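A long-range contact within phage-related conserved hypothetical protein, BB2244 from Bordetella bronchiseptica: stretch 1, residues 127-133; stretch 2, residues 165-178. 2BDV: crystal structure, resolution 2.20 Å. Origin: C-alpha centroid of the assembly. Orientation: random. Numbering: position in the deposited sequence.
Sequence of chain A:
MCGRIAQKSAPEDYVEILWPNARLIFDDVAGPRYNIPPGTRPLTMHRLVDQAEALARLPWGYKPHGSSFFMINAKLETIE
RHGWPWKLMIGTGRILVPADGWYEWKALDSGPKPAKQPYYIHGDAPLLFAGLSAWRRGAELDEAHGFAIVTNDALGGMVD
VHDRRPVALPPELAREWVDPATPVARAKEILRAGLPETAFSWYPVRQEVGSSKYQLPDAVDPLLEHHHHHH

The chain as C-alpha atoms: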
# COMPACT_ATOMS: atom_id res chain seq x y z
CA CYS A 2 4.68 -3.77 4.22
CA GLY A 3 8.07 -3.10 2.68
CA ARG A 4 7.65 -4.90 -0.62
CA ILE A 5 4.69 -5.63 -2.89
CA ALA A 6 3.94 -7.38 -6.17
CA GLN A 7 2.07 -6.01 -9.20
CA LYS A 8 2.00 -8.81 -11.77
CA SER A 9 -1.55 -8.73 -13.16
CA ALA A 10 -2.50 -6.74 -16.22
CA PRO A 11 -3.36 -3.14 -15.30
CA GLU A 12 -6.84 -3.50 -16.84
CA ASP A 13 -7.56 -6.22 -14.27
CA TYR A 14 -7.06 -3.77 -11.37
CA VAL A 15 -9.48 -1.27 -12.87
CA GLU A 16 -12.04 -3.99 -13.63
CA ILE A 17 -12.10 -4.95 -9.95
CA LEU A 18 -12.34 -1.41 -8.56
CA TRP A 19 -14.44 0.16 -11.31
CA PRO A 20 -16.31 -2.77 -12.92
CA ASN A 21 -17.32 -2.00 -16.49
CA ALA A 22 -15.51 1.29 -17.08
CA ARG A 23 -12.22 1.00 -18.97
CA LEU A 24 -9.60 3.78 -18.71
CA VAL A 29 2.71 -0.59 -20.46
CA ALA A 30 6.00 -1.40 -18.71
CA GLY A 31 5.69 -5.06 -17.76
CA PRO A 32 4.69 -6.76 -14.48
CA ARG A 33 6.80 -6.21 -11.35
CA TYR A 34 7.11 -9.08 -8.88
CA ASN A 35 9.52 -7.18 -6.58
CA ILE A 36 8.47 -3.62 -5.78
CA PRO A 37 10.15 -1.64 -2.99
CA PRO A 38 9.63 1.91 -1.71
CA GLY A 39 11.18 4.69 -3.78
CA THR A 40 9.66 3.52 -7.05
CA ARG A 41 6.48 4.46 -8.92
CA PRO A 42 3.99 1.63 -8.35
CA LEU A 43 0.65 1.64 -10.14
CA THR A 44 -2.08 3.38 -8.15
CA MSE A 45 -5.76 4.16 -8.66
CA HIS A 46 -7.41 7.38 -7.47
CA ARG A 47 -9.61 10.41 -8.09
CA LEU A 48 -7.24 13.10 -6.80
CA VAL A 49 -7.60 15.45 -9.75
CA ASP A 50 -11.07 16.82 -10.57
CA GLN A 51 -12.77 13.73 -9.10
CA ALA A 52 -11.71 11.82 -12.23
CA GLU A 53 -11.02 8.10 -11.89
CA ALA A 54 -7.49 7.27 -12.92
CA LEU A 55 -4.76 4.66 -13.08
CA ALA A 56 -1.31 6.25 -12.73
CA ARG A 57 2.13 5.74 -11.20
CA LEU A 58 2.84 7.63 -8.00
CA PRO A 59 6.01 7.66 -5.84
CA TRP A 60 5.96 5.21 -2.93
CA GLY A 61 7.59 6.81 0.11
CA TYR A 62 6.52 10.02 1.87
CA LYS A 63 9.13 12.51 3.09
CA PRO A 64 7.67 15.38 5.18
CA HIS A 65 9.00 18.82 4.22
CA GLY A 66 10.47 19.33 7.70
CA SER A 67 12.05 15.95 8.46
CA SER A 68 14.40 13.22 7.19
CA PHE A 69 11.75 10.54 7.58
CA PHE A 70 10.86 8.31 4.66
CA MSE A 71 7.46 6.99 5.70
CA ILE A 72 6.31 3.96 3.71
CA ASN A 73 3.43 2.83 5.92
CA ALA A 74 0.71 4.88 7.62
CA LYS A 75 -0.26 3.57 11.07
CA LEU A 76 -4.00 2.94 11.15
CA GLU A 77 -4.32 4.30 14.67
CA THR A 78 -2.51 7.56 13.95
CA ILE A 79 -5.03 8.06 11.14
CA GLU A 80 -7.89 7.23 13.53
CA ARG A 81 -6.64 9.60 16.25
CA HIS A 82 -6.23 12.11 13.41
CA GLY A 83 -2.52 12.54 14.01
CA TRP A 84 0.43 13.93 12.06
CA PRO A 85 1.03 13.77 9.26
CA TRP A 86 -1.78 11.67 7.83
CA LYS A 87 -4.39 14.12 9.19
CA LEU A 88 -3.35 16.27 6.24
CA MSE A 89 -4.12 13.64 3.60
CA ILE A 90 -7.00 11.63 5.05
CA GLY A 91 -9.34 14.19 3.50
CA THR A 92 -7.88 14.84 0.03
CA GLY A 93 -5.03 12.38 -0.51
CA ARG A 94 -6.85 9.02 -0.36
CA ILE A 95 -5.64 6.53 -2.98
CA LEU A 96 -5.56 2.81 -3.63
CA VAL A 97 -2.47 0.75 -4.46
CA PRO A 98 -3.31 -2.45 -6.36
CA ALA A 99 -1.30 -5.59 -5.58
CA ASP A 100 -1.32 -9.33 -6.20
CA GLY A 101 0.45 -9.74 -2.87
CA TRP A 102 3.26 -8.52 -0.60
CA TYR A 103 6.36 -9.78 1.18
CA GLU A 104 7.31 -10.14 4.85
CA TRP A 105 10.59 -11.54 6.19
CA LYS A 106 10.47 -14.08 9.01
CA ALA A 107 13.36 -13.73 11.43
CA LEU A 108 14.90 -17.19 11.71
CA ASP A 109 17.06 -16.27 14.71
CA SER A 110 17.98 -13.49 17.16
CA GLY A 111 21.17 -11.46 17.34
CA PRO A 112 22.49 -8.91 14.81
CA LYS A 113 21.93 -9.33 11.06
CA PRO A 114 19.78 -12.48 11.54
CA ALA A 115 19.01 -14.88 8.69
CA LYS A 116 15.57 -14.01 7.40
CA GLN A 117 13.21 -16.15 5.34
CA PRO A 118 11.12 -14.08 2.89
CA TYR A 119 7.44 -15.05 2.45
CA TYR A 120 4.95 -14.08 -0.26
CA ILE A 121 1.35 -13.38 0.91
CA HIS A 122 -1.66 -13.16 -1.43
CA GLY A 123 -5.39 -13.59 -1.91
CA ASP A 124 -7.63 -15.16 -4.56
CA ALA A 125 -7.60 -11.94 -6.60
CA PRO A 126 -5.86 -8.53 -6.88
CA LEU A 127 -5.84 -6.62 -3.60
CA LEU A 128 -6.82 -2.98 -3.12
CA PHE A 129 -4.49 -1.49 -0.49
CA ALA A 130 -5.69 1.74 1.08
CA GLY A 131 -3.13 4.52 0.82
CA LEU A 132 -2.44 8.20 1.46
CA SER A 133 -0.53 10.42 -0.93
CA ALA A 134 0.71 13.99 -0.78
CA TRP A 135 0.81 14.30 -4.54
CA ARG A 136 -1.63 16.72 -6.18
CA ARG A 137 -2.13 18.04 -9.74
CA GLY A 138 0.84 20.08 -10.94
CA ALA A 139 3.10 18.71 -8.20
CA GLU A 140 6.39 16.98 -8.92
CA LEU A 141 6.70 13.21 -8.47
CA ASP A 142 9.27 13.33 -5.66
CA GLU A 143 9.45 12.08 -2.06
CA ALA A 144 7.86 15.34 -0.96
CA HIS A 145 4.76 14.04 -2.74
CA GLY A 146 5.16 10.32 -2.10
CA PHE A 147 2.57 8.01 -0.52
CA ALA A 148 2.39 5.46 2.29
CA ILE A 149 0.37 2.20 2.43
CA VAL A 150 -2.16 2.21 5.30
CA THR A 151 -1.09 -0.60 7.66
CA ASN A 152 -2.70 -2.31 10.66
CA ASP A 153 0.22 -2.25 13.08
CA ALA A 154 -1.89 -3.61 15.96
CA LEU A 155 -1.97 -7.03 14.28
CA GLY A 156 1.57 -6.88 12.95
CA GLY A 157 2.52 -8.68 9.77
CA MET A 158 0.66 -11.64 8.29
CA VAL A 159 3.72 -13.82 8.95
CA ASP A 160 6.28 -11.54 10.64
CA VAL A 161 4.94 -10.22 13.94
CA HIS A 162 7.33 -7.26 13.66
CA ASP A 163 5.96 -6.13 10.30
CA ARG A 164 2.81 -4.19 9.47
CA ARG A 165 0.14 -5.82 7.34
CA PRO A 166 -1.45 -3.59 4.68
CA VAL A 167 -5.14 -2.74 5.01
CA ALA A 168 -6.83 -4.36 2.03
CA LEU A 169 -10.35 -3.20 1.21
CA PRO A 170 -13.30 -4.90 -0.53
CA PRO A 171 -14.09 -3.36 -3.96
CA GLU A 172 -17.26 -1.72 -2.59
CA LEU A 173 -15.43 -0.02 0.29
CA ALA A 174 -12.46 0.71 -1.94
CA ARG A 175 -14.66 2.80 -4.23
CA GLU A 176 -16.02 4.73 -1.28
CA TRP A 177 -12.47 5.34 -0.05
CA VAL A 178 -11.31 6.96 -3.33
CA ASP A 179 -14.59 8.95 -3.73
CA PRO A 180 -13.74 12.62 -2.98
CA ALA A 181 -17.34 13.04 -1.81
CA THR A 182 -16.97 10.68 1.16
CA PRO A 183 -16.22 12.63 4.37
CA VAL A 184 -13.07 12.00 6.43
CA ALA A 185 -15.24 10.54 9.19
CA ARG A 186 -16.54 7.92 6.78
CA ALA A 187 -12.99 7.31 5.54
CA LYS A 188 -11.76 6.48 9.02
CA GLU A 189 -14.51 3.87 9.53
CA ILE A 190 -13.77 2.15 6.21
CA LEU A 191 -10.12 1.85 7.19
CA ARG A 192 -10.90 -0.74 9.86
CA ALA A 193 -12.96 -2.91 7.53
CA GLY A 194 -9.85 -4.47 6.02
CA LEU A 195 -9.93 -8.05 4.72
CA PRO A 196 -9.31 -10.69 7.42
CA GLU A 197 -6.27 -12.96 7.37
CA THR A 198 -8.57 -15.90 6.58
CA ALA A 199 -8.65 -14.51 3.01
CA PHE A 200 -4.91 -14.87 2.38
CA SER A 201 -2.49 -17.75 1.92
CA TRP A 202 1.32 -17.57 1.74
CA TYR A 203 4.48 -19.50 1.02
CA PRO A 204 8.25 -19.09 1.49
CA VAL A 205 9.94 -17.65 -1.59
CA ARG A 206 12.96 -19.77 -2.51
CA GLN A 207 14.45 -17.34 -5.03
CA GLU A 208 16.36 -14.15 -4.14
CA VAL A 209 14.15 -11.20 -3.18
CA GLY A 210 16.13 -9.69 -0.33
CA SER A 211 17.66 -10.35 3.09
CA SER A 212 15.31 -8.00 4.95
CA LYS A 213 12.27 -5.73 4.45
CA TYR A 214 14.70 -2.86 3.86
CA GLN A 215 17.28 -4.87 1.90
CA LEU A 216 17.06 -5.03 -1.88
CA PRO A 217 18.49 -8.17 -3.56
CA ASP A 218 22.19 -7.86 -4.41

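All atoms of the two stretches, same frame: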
# COMPACT_ATOMS: atom_id res chain seq x y z
N LEU A 127 -5.47 -7.30 -4.83
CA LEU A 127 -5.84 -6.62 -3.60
C LEU A 127 -5.88 -5.11 -3.78
O LEU A 127 -5.14 -4.55 -4.60
CB LEU A 127 -4.84 -6.99 -2.50
CG LEU A 127 -4.41 -8.46 -2.51
CD1 LEU A 127 -3.29 -8.62 -1.50
CD2 LEU A 127 -5.57 -9.39 -2.18
N LEU A 128 -6.73 -4.43 -3.02
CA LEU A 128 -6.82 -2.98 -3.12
C LEU A 128 -6.34 -2.38 -1.80
O LEU A 128 -7.14 -2.20 -0.87
CB LEU A 128 -8.27 -2.56 -3.42
CG LEU A 128 -8.93 -3.26 -4.63
CD1 LEU A 128 -10.38 -2.78 -4.77
CD2 LEU A 128 -8.16 -2.98 -5.90
N PHE A 129 -5.04 -2.07 -1.72
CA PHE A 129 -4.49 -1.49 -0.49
C PHE A 129 -4.88 -0.03 -0.38
O PHE A 129 -4.79 0.71 -1.34
CB PHE A 129 -2.94 -1.59 -0.42
CG PHE A 129 -2.40 -3.00 -0.41
CD1 PHE A 129 -3.22 -4.08 -0.10
CD2 PHE A 129 -1.06 -3.24 -0.72
CE1 PHE A 129 -2.72 -5.38 -0.11
CE2 PHE A 129 -0.56 -4.53 -0.74
CZ PHE A 129 -1.39 -5.60 -0.44
N ALA A 130 -5.32 0.36 0.81
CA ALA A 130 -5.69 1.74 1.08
C ALA A 130 -4.38 2.51 1.24
O ALA A 130 -3.42 2.01 1.84
CB ALA A 130 -6.50 1.82 2.36
N GLY A 131 -4.34 3.73 0.71
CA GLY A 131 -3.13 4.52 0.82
C GLY A 131 -3.38 6.01 0.92
O GLY A 131 -4.48 6.49 0.65
N LEU A 132 -2.35 6.75 1.32
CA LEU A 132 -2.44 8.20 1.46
C LEU A 132 -1.25 8.82 0.73
O LEU A 132 -0.09 8.47 0.95
CB LEU A 132 -2.40 8.58 2.95
CG LEU A 132 -3.57 8.12 3.83
CD1 LEU A 132 -3.28 8.47 5.29
CD2 LEU A 132 -4.85 8.79 3.36
N SER A 133 -1.56 9.77 -0.15
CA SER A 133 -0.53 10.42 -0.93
C SER A 133 -0.57 11.94 -0.78
O SER A 133 -1.62 12.53 -0.55
CB SER A 133 -0.70 10.04 -2.41
OG SER A 133 0.07 10.85 -3.27
N ARG A 165 0.96 -5.38 8.46
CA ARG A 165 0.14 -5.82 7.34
C ARG A 165 -0.63 -4.66 6.73
O ARG A 165 -1.12 -3.79 7.43
CB ARG A 165 -0.83 -6.92 7.77
CG ARG A 165 -2.01 -6.43 8.57
CD ARG A 165 -2.86 -7.60 9.02
NE ARG A 165 -2.12 -8.48 9.92
CZ ARG A 165 -2.62 -9.58 10.47
NH1 ARG A 165 -1.87 -10.31 11.28
NH2 ARG A 165 -3.86 -9.95 10.20
N PRO A 166 -0.74 -4.64 5.40
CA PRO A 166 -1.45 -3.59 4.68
C PRO A 166 -2.96 -3.77 4.75
O PRO A 166 -3.47 -4.88 4.64
CB PRO A 166 -0.93 -3.72 3.26
CG PRO A 166 -0.76 -5.21 3.13
CD PRO A 166 -0.08 -5.57 4.45
N VAL A 167 -3.69 -2.67 4.94
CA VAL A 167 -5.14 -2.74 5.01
C VAL A 167 -5.73 -2.90 3.62
O VAL A 167 -5.71 -1.97 2.82
CB VAL A 167 -5.71 -1.46 5.66
CG1 VAL A 167 -7.23 -1.53 5.70
CG2 VAL A 167 -5.15 -1.31 7.07
N ALA A 168 -6.23 -4.10 3.32
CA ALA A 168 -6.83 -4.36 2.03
C ALA A 168 -8.33 -4.16 2.16
O ALA A 168 -8.95 -4.61 3.13
CB ALA A 168 -6.53 -5.78 1.56
N LEU A 169 -8.93 -3.49 1.18
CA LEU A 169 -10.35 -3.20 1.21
C LEU A 169 -11.16 -3.92 0.14
O LEU A 169 -10.67 -4.22 -0.94
CB LEU A 169 -10.58 -1.70 1.04
CG LEU A 169 -9.93 -0.69 2.00
CD1 LEU A 169 -10.09 0.69 1.40
CD2 LEU A 169 -10.56 -0.77 3.39
N PRO A 170 -12.43 -4.22 0.44
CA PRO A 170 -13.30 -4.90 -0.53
C PRO A 170 -13.55 -3.86 -1.64
O PRO A 170 -13.46 -2.65 -1.39
CB PRO A 170 -14.57 -5.19 0.26
CG PRO A 170 -14.11 -5.24 1.69
CD PRO A 170 -13.10 -4.12 1.75
N PRO A 171 -13.84 -4.30 -2.87
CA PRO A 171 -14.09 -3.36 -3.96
C PRO A 171 -15.12 -2.27 -3.63
O PRO A 171 -14.95 -1.10 -3.99
CB PRO A 171 -14.53 -4.26 -5.10
CG PRO A 171 -13.72 -5.50 -4.86
CD PRO A 171 -13.78 -5.69 -3.36
N GLU A 172 -16.20 -2.66 -2.96
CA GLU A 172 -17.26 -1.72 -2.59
C GLU A 172 -16.72 -0.60 -1.70
O GLU A 172 -16.97 0.58 -1.94
CB GLU A 172 -18.40 -2.43 -1.85
CG GLU A 172 -19.17 -3.54 -2.61
CD GLU A 172 -18.65 -4.95 -2.33
OE1 GLU A 172 -19.45 -5.91 -2.39
OE2 GLU A 172 -17.43 -5.10 -2.07
N LEU A 173 -15.99 -0.98 -0.65
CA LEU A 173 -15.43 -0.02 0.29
C LEU A 173 -14.28 0.75 -0.33
O LEU A 173 -14.04 1.91 0.00
CB LEU A 173 -14.96 -0.75 1.56
CG LEU A 173 -16.06 -1.42 2.39
CD1 LEU A 173 -15.47 -2.12 3.60
CD2 LEU A 173 -17.06 -0.36 2.83
N ALA A 174 -13.58 0.10 -1.25
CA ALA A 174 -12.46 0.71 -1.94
C ALA A 174 -12.94 1.89 -2.78
O ALA A 174 -12.28 2.93 -2.84
CB ALA A 174 -11.78 -0.33 -2.83
N ARG A 175 -14.10 1.73 -3.42
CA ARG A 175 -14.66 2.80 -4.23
C ARG A 175 -15.04 3.96 -3.33
O ARG A 175 -14.80 5.11 -3.67
CB ARG A 175 -15.92 2.33 -4.97
CG ARG A 175 -15.66 1.29 -6.02
CD ARG A 175 -16.94 0.64 -6.52
NE ARG A 175 -16.59 -0.66 -7.09
CZ ARG A 175 -17.19 -1.80 -6.79
NH1 ARG A 175 -18.19 -1.82 -5.91
NH2 ARG A 175 -16.75 -2.93 -7.33
N GLU A 176 -15.64 3.66 -2.19
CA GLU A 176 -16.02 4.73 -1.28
C GLU A 176 -14.78 5.47 -0.80
O GLU A 176 -14.79 6.69 -0.70
CB GLU A 176 -16.77 4.17 -0.09
CG GLU A 176 -17.97 4.99 0.32
CD GLU A 176 -18.67 4.36 1.50
OE1 GLU A 176 -18.63 3.12 1.60
OE2 GLU A 176 -19.26 5.10 2.32
N TRP A 177 -13.71 4.73 -0.52
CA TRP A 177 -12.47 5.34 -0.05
C TRP A 177 -11.91 6.37 -1.04
O TRP A 177 -11.54 7.47 -0.64
CB TRP A 177 -11.43 4.24 0.23
CG TRP A 177 -10.04 4.73 0.58
CD1 TRP A 177 -8.95 4.75 -0.25
CD2 TRP A 177 -9.59 5.21 1.85
NE1 TRP A 177 -7.84 5.20 0.44
CE2 TRP A 177 -8.20 5.49 1.72
CE3 TRP A 177 -10.21 5.42 3.09
CZ2 TRP A 177 -7.43 5.98 2.79
CZ3 TRP A 177 -9.44 5.90 4.15
CH2 TRP A 177 -8.07 6.18 3.99
N VAL A 178 -11.86 6.04 -2.33
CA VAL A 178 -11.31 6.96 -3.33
C VAL A 178 -12.27 8.09 -3.76
O VAL A 178 -11.84 9.06 -4.39
CB VAL A 178 -10.83 6.18 -4.60
CG1 VAL A 178 -12.02 5.49 -5.28
CG2 VAL A 178 -10.17 7.14 -5.59
O HOH W 1 -8.79 -5.83 -1.52

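The strand 127-133 is met first by an extended segment, 166-169, and then by the helix that begins at Pro171. Two backbone hydrogen bonds fix the register: Leu169 N donates to Leu128 O at 3.0 Å, and Ala130 N donates to Val167 O at 3.1 Å, both nearly straight. They flank the single bridge between Phe129 and Ala168, whose CA atoms lie 4.5 Å apart. Val167 O also receives a CA-H...O contact from Phe129 CA, at 3.6 Å. A water extends the pairing, accepting from Leu128 N at 2.9 Å and donating to Leu169 O at 2.5 Å, and so links two backbone groups that do not bond directly.

In the m rotamer (chi1 -63°), with chi2 -17°, the Phe129 ring is placed with one face to Pro166 and its edge to Ala168. Its CA-to-CB bond points sideways, yet the ring comes nearer to the second stretch. Pro166 CG lies over one face of the Phe129 ring, 3.8 Å from its centroid and 19° off the ring normal, a CH-pi contact to which a proline ring, rigid and rich in C-H groups, is well suited. At the ring edge, Ala168 CB is 4.1 Å from Phe129 CD1; a methyl group fills this place without reaching over the ring.

Leu128 adopts the common m,t rotamer, which extends its branched end to the first turns of the helix. There Leu128 CD1 packs 3.4 Å from Ala174 CB, a tight contact, and 4.3 Å from Pro171 CG. The small side chain of Ala174, pointing toward the strand, lets the leucine methyl come close to the helix. Pro170 occupies the N-cap position, and its carbonyl accepts from Ala174 N; Pro171 suits the first turn because its missing amide hydrogen is not needed there.

Farther along, the t rotamer of Trp177 (chi1 174°, chi2 -102°) lays its indole beside the strand. Ala130 CB, which points toward the second stretch, sits over one face of the indole, 4.1 Å from Trp177 CE2, and 3.9 Å from Leu169 CD1. The m,t rotamer of Leu169 puts CD1 against that methyl. Leu132, in the same rotamer, starts sideways but brings Leu132 CD2 to 3.9 Å from Trp177 CZ2. Gly131 O lies near the indole plane at its edge, 3.6 Å from Trp177 NE1, a contact only; NE1 is hydrogen-bonded elsewhere in the structure. The strand and helix axes cross at 34° and approach to 9.4 Å, a gap bridged by Leu128, Ala130 and Leu132 on the strand and Ala174 and Trp177 on the helix.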